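Local atomic coordinates of proline dipeptidase (Streptococcus agalactiae, PDB entry 3OOO), a protein that probably hydrolyses dipeptides ending in proline with the help of manganese, and is represented here by its N-terminal creatinase/prolidase domain alone. Residues Lys97-Phe102 with Asn123-Ile128; His11-Gln16 with Val47-Asp52; Ser23-Val28 with Arg41-Phe46. All blocks are in the same frame, centred on the assembly; numbering follows the deposited sequence. Where two conformers were deposited one is given.

Contact 1 (Lys97-Phe102 with Asn123-Ile128)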
ATOM      1  N   LYS A  97      18.810   5.401   4.656  1.00 16.55           N
ATOM      2  CA  LYS A  97      17.671   4.702   5.238  1.00 15.73           C
ATOM      3  C   LYS A  97      16.511   5.667   5.460  1.00 14.57           C
ATOM      4  O   LYS A  97      16.663   6.712   6.095  1.00 14.22           O
ATOM      5  CB  LYS A  97      18.059   3.999   6.548  1.00 16.21           C
ATOM      6  CG  LYS A  97      16.970   3.071   7.096  1.00 18.10           C
ATOM      7  CD  LYS A  97      17.462   2.180   8.237  1.00 21.20           C
ATOM      8  CE  LYS A  97      17.263   2.834   9.599  1.00 22.30           C
ATOM      9  NZ  LYS A  97      17.618   1.917  10.720  1.00 24.64           N
ATOM     10  N   VAL A  98      15.351   5.304   4.920  1.00 12.97           N
ATOM     11  CA  VAL A  98      14.142   6.106   5.077  1.00 11.91           C
ATOM     12  C   VAL A  98      13.088   5.267   5.788  1.00 11.19           C
ATOM     13  O   VAL A  98      12.819   4.126   5.392  1.00 11.10           O
ATOM     14  CB  VAL A  98      13.584   6.580   3.709  1.00 11.99           C
ATOM     15  CG1 VAL A  98      12.350   7.453   3.908  1.00 11.51           C
ATOM     16  CG2 VAL A  98      14.642   7.336   2.910  1.00 12.92           C
ATOM     17  N   LEU A  99      12.505   5.820   6.846  1.00 10.11           N
ATOM     18  CA  LEU A  99      11.382   5.174   7.522  1.00 10.14           C
ATOM     19  C   LEU A  99      10.080   5.621   6.867  1.00  9.98           C
ATOM     20  O   LEU A  99       9.910   6.798   6.568  1.00 10.12           O
ATOM     21  CB  LEU A  99      11.378   5.501   9.019  1.00 10.18           C
ATOM     22  CG  LEU A  99      12.634   5.189   9.842  1.00 10.37           C
ATOM     23  CD1 LEU A  99      12.392   5.522  11.301  1.00 10.84           C
ATOM     24  CD2 LEU A  99      13.063   3.738   9.702  1.00 10.97           C
ATOM     25  N   ALA A 100       9.177   4.674   6.628  1.00  9.69           N
ATOM     26  CA  ALA A 100       7.870   4.990   6.051  1.00  9.42           C
ATOM     27  C   ALA A 100       6.784   4.137   6.698  1.00  9.34           C
ATOM     28  O   ALA A 100       7.093   3.172   7.395  1.00  9.26           O
ATOM     29  CB  ALA A 100       7.890   4.798   4.542  1.00  9.36           C
ATOM     30  N   GLU A 101       5.520   4.499   6.477  1.00  8.79           N
ATOM     31  CA  GLU A 101       4.399   3.785   7.086  1.00  9.23           C
ATOM     32  C   GLU A 101       3.910   2.658   6.191  1.00  9.51           C
ATOM     33  O   GLU A 101       2.954   2.821   5.434  1.00  9.45           O
ATOM     34  CB  GLU A 101       3.251   4.741   7.403  1.00  8.98           C
ATOM     35  CG  GLU A 101       3.609   5.825   8.389  1.00  9.83           C
ATOM     36  CD  GLU A 101       2.389   6.588   8.820  1.00 10.35           C
ATOM     37  OE1 GLU A 101       2.101   7.634   8.201  1.00  8.91           O
ATOM     38  OE2 GLU A 101       1.701   6.123   9.759  1.00 13.00           O
ATOM     39  N   PHE A 102       4.566   1.509   6.304  1.00 10.14           N
ATOM     40  CA  PHE A 102       4.284   0.371   5.434  1.00 10.59           C
ATOM     41  C   PHE A 102       2.855  -0.170   5.563  1.00 11.03           C
ATOM     42  O   PHE A 102       2.339  -0.757   4.616  1.00 10.91           O
ATOM     43  CB  PHE A 102       5.319  -0.734   5.673  1.00 10.78           C
ATOM     44  CG  PHE A 102       6.632  -0.518   4.951  1.00 11.12           C
ATOM     45  CD1 PHE A 102       6.943   0.702   4.342  1.00 11.51           C
ATOM     46  CD2 PHE A 102       7.579  -1.543   4.906  1.00 11.17           C
ATOM     47  CE1 PHE A 102       8.162   0.889   3.684  1.00 12.04           C
ATOM     48  CE2 PHE A 102       8.798  -1.367   4.250  1.00 11.62           C
ATOM     49  CZ  PHE A 102       9.093  -0.151   3.638  1.00 11.97           C
ATOM     50  N   ASN A 123       9.843  -0.042   7.405  1.00 14.47           N
ATOM     51  CA  ASN A 123       8.689   0.365   8.190  1.00 14.01           C
ATOM     52  C   ASN A 123       9.119   1.165   9.411  1.00 14.19           C
ATOM     53  O   ASN A 123      10.276   1.081   9.845  1.00 14.15           O
ATOM     54  CB  ASN A 123       7.879  -0.863   8.619  1.00 14.08           C
ATOM     55  CG  ASN A 123       6.531  -0.503   9.215  1.00 13.80           C
ATOM     56  OD1 ASN A 123       5.881   0.456   8.797  1.00 11.80           O
ATOM     57  ND2 ASN A 123       6.105  -1.278  10.204  1.00 16.43           N
ATOM     58  N   LEU A 124       8.184   1.944   9.949  1.00 14.35           N
ATOM     59  CA  LEU A 124       8.399   2.666  11.194  1.00 14.66           C
ATOM     60  C   LEU A 124       8.936   1.721  12.261  1.00 15.05           C
ATOM     61  O   LEU A 124       8.577   0.538  12.307  1.00 15.33           O
ATOM     62  CB  LEU A 124       7.096   3.294  11.690  1.00 14.66           C
ATOM     63  CG  LEU A 124       6.328   4.252  10.779  1.00 14.84           C
ATOM     64  CD1 LEU A 124       5.100   4.755  11.531  1.00 15.06           C
ATOM     65  CD2 LEU A 124       7.187   5.417  10.301  1.00 14.88           C
ATOM     66  N   THR A 125       9.808   2.254  13.109  1.00 15.15           N
ATOM     67  CA  THR A 125      10.350   1.519  14.237  1.00 15.54           C
ATOM     68  C   THR A 125       9.268   1.358  15.307  1.00 15.59           C
ATOM     69  O   THR A 125       8.289   2.107  15.314  1.00 15.72           O
ATOM     70  CB  THR A 125      11.528   2.281  14.850  1.00 15.45           C
ATOM     71  OG1 THR A 125      11.112   3.620  15.139  1.00 15.82           O
ATOM     72  CG2 THR A 125      12.709   2.307  13.894  1.00 15.38           C
ATOM     73  N   PRO A 126       9.431   0.375  16.215  1.00 15.98           N
ATOM     74  CA  PRO A 126       8.477   0.244  17.314  1.00 15.95           C
ATOM     75  C   PRO A 126       8.283   1.538  18.107  1.00 15.70           C
ATOM     76  O   PRO A 126       7.157   1.848  18.489  1.00 15.62           O
ATOM     77  CB  PRO A 126       9.108  -0.838  18.188  1.00 16.31           C
ATOM     78  CG  PRO A 126       9.816  -1.706  17.217  1.00 16.37           C
ATOM     79  CD  PRO A 126      10.359  -0.771  16.162  1.00 16.09           C
ATOM     80  N   TYR A 127       9.361   2.292  18.329  1.00 15.58           N
ATOM     81  CA  TYR A 127       9.271   3.557  19.069  1.00 15.60           C
ATOM     82  C   TYR A 127       8.259   4.524  18.455  1.00 16.15           C
ATOM     83  O   TYR A 127       7.432   5.100  19.168  1.00 16.25           O
ATOM     84  CB  TYR A 127      10.643   4.229  19.205  1.00 15.36           C
ATOM     85  CG  TYR A 127      10.585   5.593  19.869  1.00 15.01           C
ATOM     86  CD1 TYR A 127      10.354   5.714  21.237  1.00 15.43           C
ATOM     87  CD2 TYR A 127      10.750   6.761  19.123  1.00 15.03           C
ATOM     88  CE1 TYR A 127      10.297   6.959  21.848  1.00 16.00           C
ATOM     89  CE2 TYR A 127      10.692   8.012  19.723  1.00 15.98           C
ATOM     90  CZ  TYR A 127      10.465   8.105  21.087  1.00 16.16           C
ATOM     91  OH  TYR A 127      10.407   9.340  21.691  1.00 17.55           O
ATOM     92  N   ILE A 128       8.327   4.701  17.137  1.00 16.47           N
ATOM     93  CA  ILE A 128       7.383   5.578  16.440  1.00 17.16           C
ATOM     94  C   ILE A 128       5.977   4.956  16.416  1.00 18.24           C
ATOM     95  O   ILE A 128       4.986   5.648  16.655  1.00 18.05           O
ATOM     96  CB  ILE A 128       7.858   5.936  15.004  1.00 16.78           C
ATOM     97  CG1 ILE A 128       9.236   6.612  15.042  1.00 16.21           C
ATOM     98  CG2 ILE A 128       6.846   6.857  14.314  1.00 16.20           C
ATOM     99  CD1 ILE A 128       9.888   6.800  13.675  1.00 15.27           C
TER
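Asn123 makes the stronger of two hydrogen bonds in this contact. Its CG stands anti to the backbone N (chi1 -169°), which brings OD1 up to the backbone of Phe102; Phe102 N donates to Asn123 OD1 over 3.0 Å, from above the carbonyl plane. The two side chains pass each other head to tail, amide and ring planes 19° apart, and Asn123 N sits over one face of the Phe102 ring, toward its rim. Beside this, Leu124 N makes a weak, bent bond to Ala100 O at 3.0 Å. Strands 97-100 and 120-123 are parallel neighbours at one side of the mixed sheet of the creatinase/prolidase N-terminal domain, and here the chain leaves the outermost strand of its own sheet for helix 126-129, with Thr125 as N-cap. Leu124 lies alongside Glu101, their ends on the same side, CD1 of Leu124 3.6 Å from CG of Glu101. Farther along, Leu99 CD1 meets Ile128 CD1 at 3.7 Å, with Thr125 CG2 near the same methyl. In the second shell, Thr27, Ser23 and Asp24 hold the carboxylate of Glu101, and His11 bonds the hydroxyl of Thr125. Phe102 also packs on Thr108 of the second subunit.

Contact 2 (His11-Gln16 with Val47-Asp52)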
ATOM      1  N   HIS A  11      14.843  10.590  17.541  1.00 14.51           N
ATOM      2  CA  HIS A  11      14.849   9.141  17.387  1.00 14.67           C
ATOM      3  C   HIS A  11      15.549   8.696  16.109  1.00 15.15           C
ATOM      4  O   HIS A  11      16.199   7.654  16.084  1.00 15.05           O
ATOM      5  CB  HIS A  11      13.429   8.591  17.419  1.00 14.10           C
ATOM      6  CG  HIS A  11      13.340   7.141  17.066  1.00 13.52           C
ATOM      7  ND1 HIS A  11      13.913   6.152  17.838  1.00 12.76           N
ATOM      8  CD2 HIS A  11      12.752   6.513  16.021  1.00 13.17           C
ATOM      9  CE1 HIS A  11      13.678   4.976  17.283  1.00 12.73           C
ATOM     10  NE2 HIS A  11      12.978   5.168  16.180  1.00 13.74           N
ATOM     11  N   LEU A  12      15.406   9.483  15.044  1.00 15.96           N
ATOM     12  CA  LEU A  12      16.107   9.190  13.802  1.00 16.75           C
ATOM     13  C   LEU A  12      17.619   9.107  14.024  1.00 17.75           C
ATOM     14  O   LEU A  12      18.289   8.316  13.366  1.00 18.19           O
ATOM     15  CB  LEU A  12      15.772  10.216  12.715  1.00 16.37           C
ATOM     16  CG  LEU A  12      14.326  10.298  12.210  1.00 15.60           C
ATOM     17  CD1 LEU A  12      14.189  11.457  11.241  1.00 15.07           C
ATOM     18  CD2 LEU A  12      13.872   9.001  11.544  1.00 16.09           C
ATOM     19  N   HIS A  13      18.143   9.894  14.966  1.00 18.83           N
ATOM     20  CA  HIS A  13      19.570   9.822  15.312  1.00 19.96           C
ATOM     21  C   HIS A  13      19.963   8.451  15.892  1.00 20.01           C
ATOM     22  O   HIS A  13      21.073   7.969  15.642  1.00 20.84           O
ATOM     23  CB  HIS A  13      19.997  10.952  16.270  1.00 20.28           C
ATOM     24  CG  HIS A  13      19.582  12.326  15.830  1.00 22.15           C
ATOM     25  ND1 HIS A  13      19.192  13.304  16.721  1.00 24.21           N
ATOM     26  CD2 HIS A  13      19.491  12.885  14.598  1.00 23.65           C
ATOM     27  CE1 HIS A  13      18.883  14.405  16.059  1.00 24.14           C
ATOM     28  NE2 HIS A  13      19.054  14.176  14.769  1.00 23.55           N
ATOM     29  N   SER A  14      19.063   7.842  16.663  0.50 19.77           N
ATOM     30  CA  SER A  14      19.324   6.548  17.302  0.50 19.35           C
ATOM     31  C   SER A  14      19.481   5.421  16.286  0.50 19.24           C
ATOM     32  O   SER A  14      20.130   4.410  16.563  0.50 19.32           O
ATOM     33  CB  SER A  14      18.216   6.200  18.299  0.50 19.34           C
ATOM     34  OG  SER A  14      18.063   7.217  19.273  0.50 18.65           O
ATOM     35  N   VAL A  15      18.884   5.600  15.112  0.50 18.94           N
ATOM     36  CA  VAL A  15      18.966   4.607  14.051  0.50 18.49           C
ATOM     37  C   VAL A  15      19.729   5.169  12.853  0.50 18.18           C
ATOM     38  O   VAL A  15      20.190   6.310  12.881  0.50 18.19           O
ATOM     39  CB  VAL A  15      17.566   4.142  13.606  0.50 18.49           C
ATOM     40  CG1 VAL A  15      16.801   3.561  14.789  0.50 18.61           C
ATOM     41  CG2 VAL A  15      16.796   5.298  12.985  0.50 18.45           C
ATOM     42  N   GLN A  16      19.867   4.367  11.805  0.50 17.92           N
ATOM     43  CA  GLN A  16      20.598   4.795  10.616  0.50 17.74           C
ATOM     44  C   GLN A  16      19.737   5.630   9.678  0.50 17.42           C
ATOM     45  O   GLN A  16      20.087   5.819   8.515  0.50 17.84           O
ATOM     46  CB  GLN A  16      21.153   3.589   9.854  0.50 17.76           C
ATOM     47  CG  GLN A  16      21.648   3.927   8.453  0.50 18.21           C
ATOM     48  CD  GLN A  16      22.186   2.719   7.710  0.50 18.99           C
ATOM     49  OE1 GLN A  16      22.199   1.606   8.237  0.50 19.54           O
ATOM     50  NE2 GLN A  16      22.633   2.934   6.478  0.50 19.28           N
ATOM     51  N   VAL A  47       9.920  14.223   7.682  1.00  7.19           N
ATOM     52  CA  VAL A  47      10.559  14.536   8.957  1.00  7.94           C
ATOM     53  C   VAL A  47      12.043  14.209   8.843  1.00  8.28           C
ATOM     54  O   VAL A  47      12.444  13.046   8.847  1.00  8.30           O
ATOM     55  CB  VAL A  47       9.898  13.767  10.124  1.00  7.58           C
ATOM     56  CG1 VAL A  47      10.599  14.089  11.454  1.00  8.24           C
ATOM     57  CG2 VAL A  47       8.411  14.100  10.203  1.00  8.46           C
ATOM     58  N   TYR A  48      12.849  15.259   8.691  1.00  9.66           N
ATOM     59  CA  TYR A  48      14.296  15.132   8.603  1.00 10.90           C
ATOM     60  C   TYR A  48      14.900  15.084   9.992  1.00 11.47           C
ATOM     61  O   TYR A  48      14.305  15.565  10.949  1.00 11.53           O
ATOM     62  CB  TYR A  48      14.895  16.316   7.854  1.00 11.45           C
ATOM     63  CG  TYR A  48      14.745  16.270   6.355  1.00 12.35           C
ATOM     64  CD1 TYR A  48      15.613  15.511   5.571  1.00 14.02           C
ATOM     65  CD2 TYR A  48      13.759  17.021   5.715  1.00 15.48           C
ATOM     66  CE1 TYR A  48      15.489  15.483   4.179  1.00 16.83           C
ATOM     67  CE2 TYR A  48      13.626  16.999   4.334  1.00 15.97           C
ATOM     68  CZ  TYR A  48      14.491  16.233   3.574  1.00 17.16           C
ATOM     69  OH  TYR A  48      14.355  16.221   2.204  1.00 19.57           O
ATOM     70  N   GLU A  49      16.100  14.519  10.073  1.00 12.46           N
ATOM     71  CA  GLU A  49      16.850  14.415  11.318  1.00 13.68           C
ATOM     72  C   GLU A  49      17.396  15.762  11.803  1.00 13.83           C
ATOM     73  O   GLU A  49      17.709  15.905  12.985  1.00 14.65           O
ATOM     74  CB  GLU A  49      18.018  13.434  11.126  1.00 14.09           C
ATOM     75  CG  GLU A  49      19.005  13.882  10.033  1.00 17.26           C
ATOM     76  CD  GLU A  49      20.151  12.916   9.768  1.00 20.68           C
ATOM     77  OE1 GLU A  49      20.357  11.961  10.551  1.00 23.02           O
ATOM     78  OE2 GLU A  49      20.857  13.126   8.755  1.00 23.44           O
ATOM     79  N   ASP A  50      17.506  16.740  10.902  1.00 13.26           N
ATOM     80  CA  ASP A  50      18.328  17.936  11.149  1.00 12.72           C
ATOM     81  C   ASP A  50      17.668  19.289  10.867  1.00 11.87           C
ATOM     82  O   ASP A  50      18.344  20.322  10.851  1.00 11.46           O
ATOM     83  CB  ASP A  50      19.632  17.829  10.339  1.00 12.84           C
ATOM     84  CG  ASP A  50      19.384  17.701   8.840  1.00 14.82           C
ATOM     85  OD1 ASP A  50      18.205  17.641   8.425  1.00 15.40           O
ATOM     86  OD2 ASP A  50      20.376  17.654   8.074  1.00 17.17           O
ATOM     87  N   ARG A  51      16.356  19.294  10.648  1.00 10.73           N
ATOM     88  CA  ARG A  51      15.641  20.529  10.338  1.00 10.23           C
ATOM     89  C   ARG A  51      14.149  20.371  10.613  1.00  9.78           C
ATOM     90  O   ARG A  51      13.689  19.277  10.947  1.00  9.58           O
ATOM     91  CB  ARG A  51      15.890  20.938   8.880  1.00 10.63           C
ATOM     92  CG  ARG A  51      15.246  20.012   7.844  1.00 11.06           C
ATOM     93  CD  ARG A  51      15.909  20.182   6.483  1.00 13.16           C
ATOM     94  NE  ARG A  51      17.199  19.493   6.416  1.00 14.87           N
ATOM     95  CZ  ARG A  51      18.181  19.807   5.573  1.00 16.08           C
ATOM     96  NH1 ARG A  51      18.044  20.820   4.726  1.00 16.92           N
ATOM     97  NH2 ARG A  51      19.313  19.115   5.585  1.00 17.21           N
ATOM     98  N   ASP A  52      13.397  21.459  10.467  1.00  9.58           N
ATOM     99  CA  ASP A  52      11.952  21.402  10.647  1.00  9.42           C
ATOM    100  C   ASP A  52      11.305  20.496   9.604  1.00  8.96           C
ATOM    101  O   ASP A  52      11.830  20.357   8.497  1.00  8.96           O
ATOM    102  CB  ASP A  52      11.337  22.799  10.575  1.00 10.18           C
ATOM    103  CG  ASP A  52      11.402  23.522  11.902  1.00 12.52           C
ATOM    104  OD1 ASP A  52      10.645  23.144  12.824  1.00 15.08           O
ATOM    105  OD2 ASP A  52      12.210  24.462  12.016  1.00 16.51           O
TER
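His13 and Leu12, neighbours near the end of helix 3-14, reach the turn after strand 44-48 in two different ways: a hydrogen bond from His13, and a methyl of Leu12 laid against the main chain. The imidazole of His13 is directed edge-on at the backbone: NE2 donates to Glu49 O over 2.8 Å, with an N-H...O angle of 151°. The acceptor lies close to the ring plane, but the nitrogen approaches from above the plane of the carbonyl. With chi1 at -50°, CG of His13 is anti to its own carbonyl carbon, and the ring swings across to the turn although the CB bond does not itself point there. CD2 of His13, next to NE2 in the ring, rests 3.8 Å from Glu49 CB. The two side chains meet at a slant, the imidazole and carboxylate planes 37° apart. His13 NE2 remains 4.9 Å from Glu49 OE1, so the carboxylate is near without touching and might favour a charged imidazole.

The CB of Leu12 is directed toward the 47-52 segment. Its CG is anti to the carbonyl carbon and chi2 is extended, so CD1 leads: Leu12 CD1 sits 3.4 Å from Val47 O and also touches Tyr48 C and Glu49 N. CB of Leu12 stands 4.2 Å from CB of Glu49, whose own CG takes the crowded position between N and carbonyl carbon.

Glu49 O also accepts from Arg9 NH1, so two side chains of helix 3-14 grip one carbonyl. This seats the helix end on one face of the mixed sheet of the creatinase/prolidase N-terminal domain, at the turn between antiparallel strands 44-48 and 54-58. Leu12 also packs on Ala20 of strand 19-22 and Leu99 of strand 97-100, while Val47 packs against Leu5 and Ile8 of the same helix.

Contact 3 (Ser23-Val28 with Arg41-Phe46)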
ATOM      1  N   SER A  23       2.461   9.235   5.873  1.00  6.79           N
ATOM      2  CA  SER A  23       1.452   9.319   4.816  1.00  7.51           C
ATOM      3  C   SER A  23       0.037   9.028   5.312  1.00  7.73           C
ATOM      4  O   SER A  23      -0.934   9.391   4.655  1.00  7.69           O
ATOM      5  CB  SER A  23       1.811   8.358   3.680  1.00  7.77           C
ATOM      6  OG  SER A  23       1.928   7.025   4.148  1.00  9.60           O
ATOM      7  N   ASP A  24      -0.077   8.349   6.449  1.00  8.09           N
ATOM      8  CA  ASP A  24      -1.383   7.981   6.990  1.00  8.72           C
ATOM      9  C   ASP A  24      -2.075   9.246   7.512  1.00  8.58           C
ATOM     10  O   ASP A  24      -1.533   9.921   8.385  1.00  8.96           O
ATOM     11  CB  ASP A  24      -1.187   6.940   8.107  1.00  8.89           C
ATOM     12  CG  ASP A  24      -2.491   6.339   8.614  1.00 11.14           C
ATOM     13  OD1 ASP A  24      -3.527   7.028   8.654  1.00 13.00           O
ATOM     14  OD2 ASP A  24      -2.467   5.151   9.006  1.00 13.88           O
ATOM     15  N   PRO A  25      -3.268   9.582   6.971  1.00  8.84           N
ATOM     16  CA  PRO A  25      -3.995  10.772   7.424  1.00  9.04           C
ATOM     17  C   PRO A  25      -4.186  10.813   8.944  1.00  9.25           C
ATOM     18  O   PRO A  25      -4.113  11.878   9.547  1.00  8.99           O
ATOM     19  CB  PRO A  25      -5.348  10.645   6.712  1.00  8.88           C
ATOM     20  CG  PRO A  25      -5.032   9.892   5.466  1.00  9.32           C
ATOM     21  CD  PRO A  25      -3.977   8.894   5.876  1.00  8.59           C
ATOM     22  N   VAL A  26      -4.401   9.652   9.552  1.00 10.01           N
ATOM     23  CA  VAL A  26      -4.560   9.561  11.001  1.00 10.26           C
ATOM     24  C   VAL A  26      -3.248   9.907  11.719  1.00 10.19           C
ATOM     25  O   VAL A  26      -3.247  10.672  12.689  1.00 10.56           O
ATOM     26  CB  VAL A  26      -5.084   8.164  11.416  1.00 10.62           C
ATOM     27  CG1 VAL A  26      -5.143   8.023  12.930  1.00 11.15           C
ATOM     28  CG2 VAL A  26      -6.460   7.915  10.806  1.00 12.02           C
ATOM     29  N   THR A  27      -2.138   9.360  11.224  1.00  9.92           N
ATOM     30  CA  THR A  27      -0.821   9.624  11.796  1.00 10.05           C
ATOM     31  C   THR A  27      -0.443  11.094  11.648  1.00 10.04           C
ATOM     32  O   THR A  27       0.004  11.730  12.603  1.00 10.02           O
ATOM     33  CB  THR A  27       0.264   8.747  11.143  1.00  9.84           C
ATOM     34  OG1 THR A  27      -0.113   7.366  11.239  1.00 10.75           O
ATOM     35  CG2 THR A  27       1.609   8.954  11.837  1.00 10.99           C
ATOM     36  N   VAL A  28      -0.621  11.633  10.447  1.00 10.10           N
ATOM     37  CA  VAL A  28      -0.297  13.034  10.193  1.00 10.45           C
ATOM     38  C   VAL A  28      -1.115  13.959  11.099  1.00 11.01           C
ATOM     39  O   VAL A  28      -0.582  14.924  11.660  1.00 11.36           O
ATOM     40  CB  VAL A  28      -0.459  13.384   8.704  1.00 10.34           C
ATOM     41  CG1 VAL A  28      -0.305  14.882   8.478  1.00 10.48           C
ATOM     42  CG2 VAL A  28       0.579  12.601   7.894  1.00  9.83           C
ATOM     43  N   ARG A  41      -4.463  11.210  -4.680  1.00  8.34           N
ATOM     44  CA  ARG A  41      -3.516  12.321  -4.699  1.00  7.57           C
ATOM     45  C   ARG A  41      -2.502  12.147  -3.568  1.00  7.13           C
ATOM     46  O   ARG A  41      -2.654  11.277  -2.704  1.00  6.81           O
ATOM     47  CB  ARG A  41      -4.234  13.666  -4.586  1.00  7.99           C
ATOM     48  CG  ARG A  41      -5.019  14.064  -5.832  1.00  7.99           C
ATOM     49  CD  ARG A  41      -5.396  15.532  -5.746  1.00  8.84           C
ATOM     50  NE  ARG A  41      -6.219  15.995  -6.864  1.00  8.38           N
ATOM     51  CZ  ARG A  41      -7.549  15.960  -6.882  1.00  9.45           C
ATOM     52  NH1 ARG A  41      -8.228  15.458  -5.856  1.00  9.45           N
ATOM     53  NH2 ARG A  41      -8.199  16.422  -7.943  1.00 10.74           N
ATOM     54  N   GLN A  42      -1.468  12.980  -3.581  1.00  6.76           N
ATOM     55  CA  GLN A  42      -0.354  12.812  -2.654  1.00  6.87           C
ATOM     56  C   GLN A  42      -0.366  13.770  -1.469  1.00  6.90           C
ATOM     57  O   GLN A  42      -0.598  14.971  -1.626  1.00  7.07           O
ATOM     58  CB  GLN A  42       0.992  12.975  -3.378  1.00  6.94           C
ATOM     59  CG  GLN A  42       1.188  12.133  -4.639  1.00  6.82           C
ATOM     60  CD  GLN A  42       0.849  10.666  -4.448  1.00  7.68           C
ATOM     61  OE1 GLN A  42       1.054  10.098  -3.369  1.00  9.55           O
ATOM     62  NE2 GLN A  42       0.328  10.041  -5.503  1.00  8.26           N
HETATM   63  N   MSE A  43      -0.117  13.186  -0.299  0.70  6.56           N
HETATM   64  CA  MSE A  43       0.056  13.808   1.002  0.50  7.46           C
HETATM   65  C   MSE A  43       1.355  13.151   1.614  0.70  6.67           C
HETATM   66  O   MSE A  43       1.258  11.944   1.824  0.70  5.74           O
HETATM   67  CB  MSE A  43      -1.210  13.415   1.870  0.50  8.12           C
HETATM   68  CG  MSE A  43      -2.170  14.528   2.538  0.50 11.28           C
HETATM   69 SE   MSE A  43      -1.865  14.949   4.472  0.50 11.38          SE
HETATM   70  CE  MSE A  43      -2.206  13.161   5.191  0.50 11.48           C
ATOM     71  N   PHE A  44       2.432  13.867   1.941  1.00  6.07           N
ATOM     72  CA  PHE A  44       3.519  13.298   2.731  1.00  5.54           C
ATOM     73  C   PHE A  44       4.013  14.329   3.719  1.00  5.29           C
ATOM     74  O   PHE A  44       4.149  15.512   3.383  1.00  5.22           O
ATOM     75  CB  PHE A  44       4.705  12.888   1.849  1.00  5.26           C
ATOM     76  CG  PHE A  44       4.382  11.828   0.831  1.00  5.73           C
ATOM     77  CD1 PHE A  44       4.132  10.508   1.223  1.00  6.97           C
ATOM     78  CD2 PHE A  44       4.326  12.151  -0.517  1.00  5.92           C
ATOM     79  CE1 PHE A  44       3.830   9.530   0.275  1.00  7.00           C
ATOM     80  CE2 PHE A  44       4.021  11.184  -1.471  1.00  6.89           C
ATOM     81  CZ  PHE A  44       3.773   9.868  -1.076  1.00  7.80           C
ATOM     82  N   LEU A  45       4.313  13.868   4.927  1.00  5.12           N
ATOM     83  CA  LEU A  45       5.010  14.685   5.908  1.00  5.42           C
ATOM     84  C   LEU A  45       6.435  14.175   6.009  1.00  5.35           C
ATOM     85  O   LEU A  45       6.666  13.040   6.426  1.00  5.58           O
ATOM     86  CB  LEU A  45       4.315  14.600   7.267  1.00  5.74           C
ATOM     87  CG  LEU A  45       4.949  15.351   8.443  1.00  6.36           C
ATOM     88  CD1 LEU A  45       4.939  16.859   8.219  1.00  7.03           C
ATOM     89  CD2 LEU A  45       4.224  15.001   9.738  1.00  7.40           C
ATOM     90  N   PHE A  46       7.379  15.020   5.609  1.00  5.75           N
ATOM     91  CA  PHE A  46       8.791  14.666   5.599  1.00  5.89           C
ATOM     92  C   PHE A  46       9.450  15.165   6.869  1.00  6.72           C
ATOM     93  O   PHE A  46       9.513  16.368   7.109  1.00  7.49           O
ATOM     94  CB  PHE A  46       9.494  15.257   4.368  1.00  5.92           C
ATOM     95  CG  PHE A  46       8.944  14.760   3.058  1.00  5.81           C
ATOM     96  CD1 PHE A  46       9.327  13.518   2.553  1.00  6.08           C
ATOM     97  CD2 PHE A  46       8.042  15.530   2.327  1.00  6.39           C
ATOM     98  CE1 PHE A  46       8.817  13.052   1.342  1.00  7.27           C
ATOM     99  CE2 PHE A  46       7.527  15.073   1.111  1.00  7.19           C
ATOM    100  CZ  PHE A  46       7.915  13.833   0.617  1.00  7.03           C
TER
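Residue 43 (Met43) is a selenomethionine, and its bent side chain takes the largest part in this apolar contact. Neither chi1 (-123°) nor chi2 (-99°) sits at a staggered value, and a further bend at chi3 (-60°) turns the terminal methyl toward the first turn of helix 25-32. There Met43 CE lies 3.7 Å from Pro25 CA. Met43 CE is also 3.9 Å from Val28 CG2. The off-staggered torsions belong to one of two deposited conformers.

Val28 comes to meet it tip to tip. Its CG1 is anti to the backbone N and its CG2 anti to the carbonyl carbon; CB and CG2 are equally near Met43 CE, with CG1 a little farther. Val28 CG2 also approaches Leu45 CB at 4.3 Å. At the start of the segment Ser23 lies beside the strand, with Ser23 CB 4.0 Å from CD1 of the Phe44 ring. Its OG takes the crowded position between N and carbonyl carbon and is bonded to Asn104 OD1. No hydrogen bond crosses between the segments.

The helix start has its own polar fixing. Asp24 is the N-cap: with CG anti to its backbone N, Asp24 OD1 accepts from Val26 N at 2.9 Å. Asp24 O accepts from Val28 N at 2.8 Å.

The contact packs the start of helix 25-32, which follows strand 19-22 after two residues, against strand 44-48 in the mixed sheet of the creatinase/prolidase N-terminal domain. Phe22 of strand 19-22 packs against Val28, and Leu45 pairs with Phe22 through the backbone. Leu45, like Met43, points to helix 25-32, whereas Phe44 turns its ring to Val21 and to Ile86 of helix 82-89.

In the fold
All three contacts gather on one mixed sheet, and contact 1 touches both of the others. Toward contact 2, whose centre is about 12 Å away, Thr125 OG1 probably hydrogen-bonds His11 NE2 at 2.6 Å, with the Tyr127 ring packed on that of His11. Toward contact 3, about 14 Å centre to centre, Glu101 reaches out: OE2 of Glu101 lies 2.7 Å from Thr27 OG1 and OE1 of Glu101 2.8 Å from Ser23 N, both probable hydrogen bonds. Contacts 2 and 3 lie about 18 Å apart, centre to centre, and share strand 44-48, one at each end. The manganese-binding function belongs to the whole protein, whose peptidase M24 domain is missing from this chain.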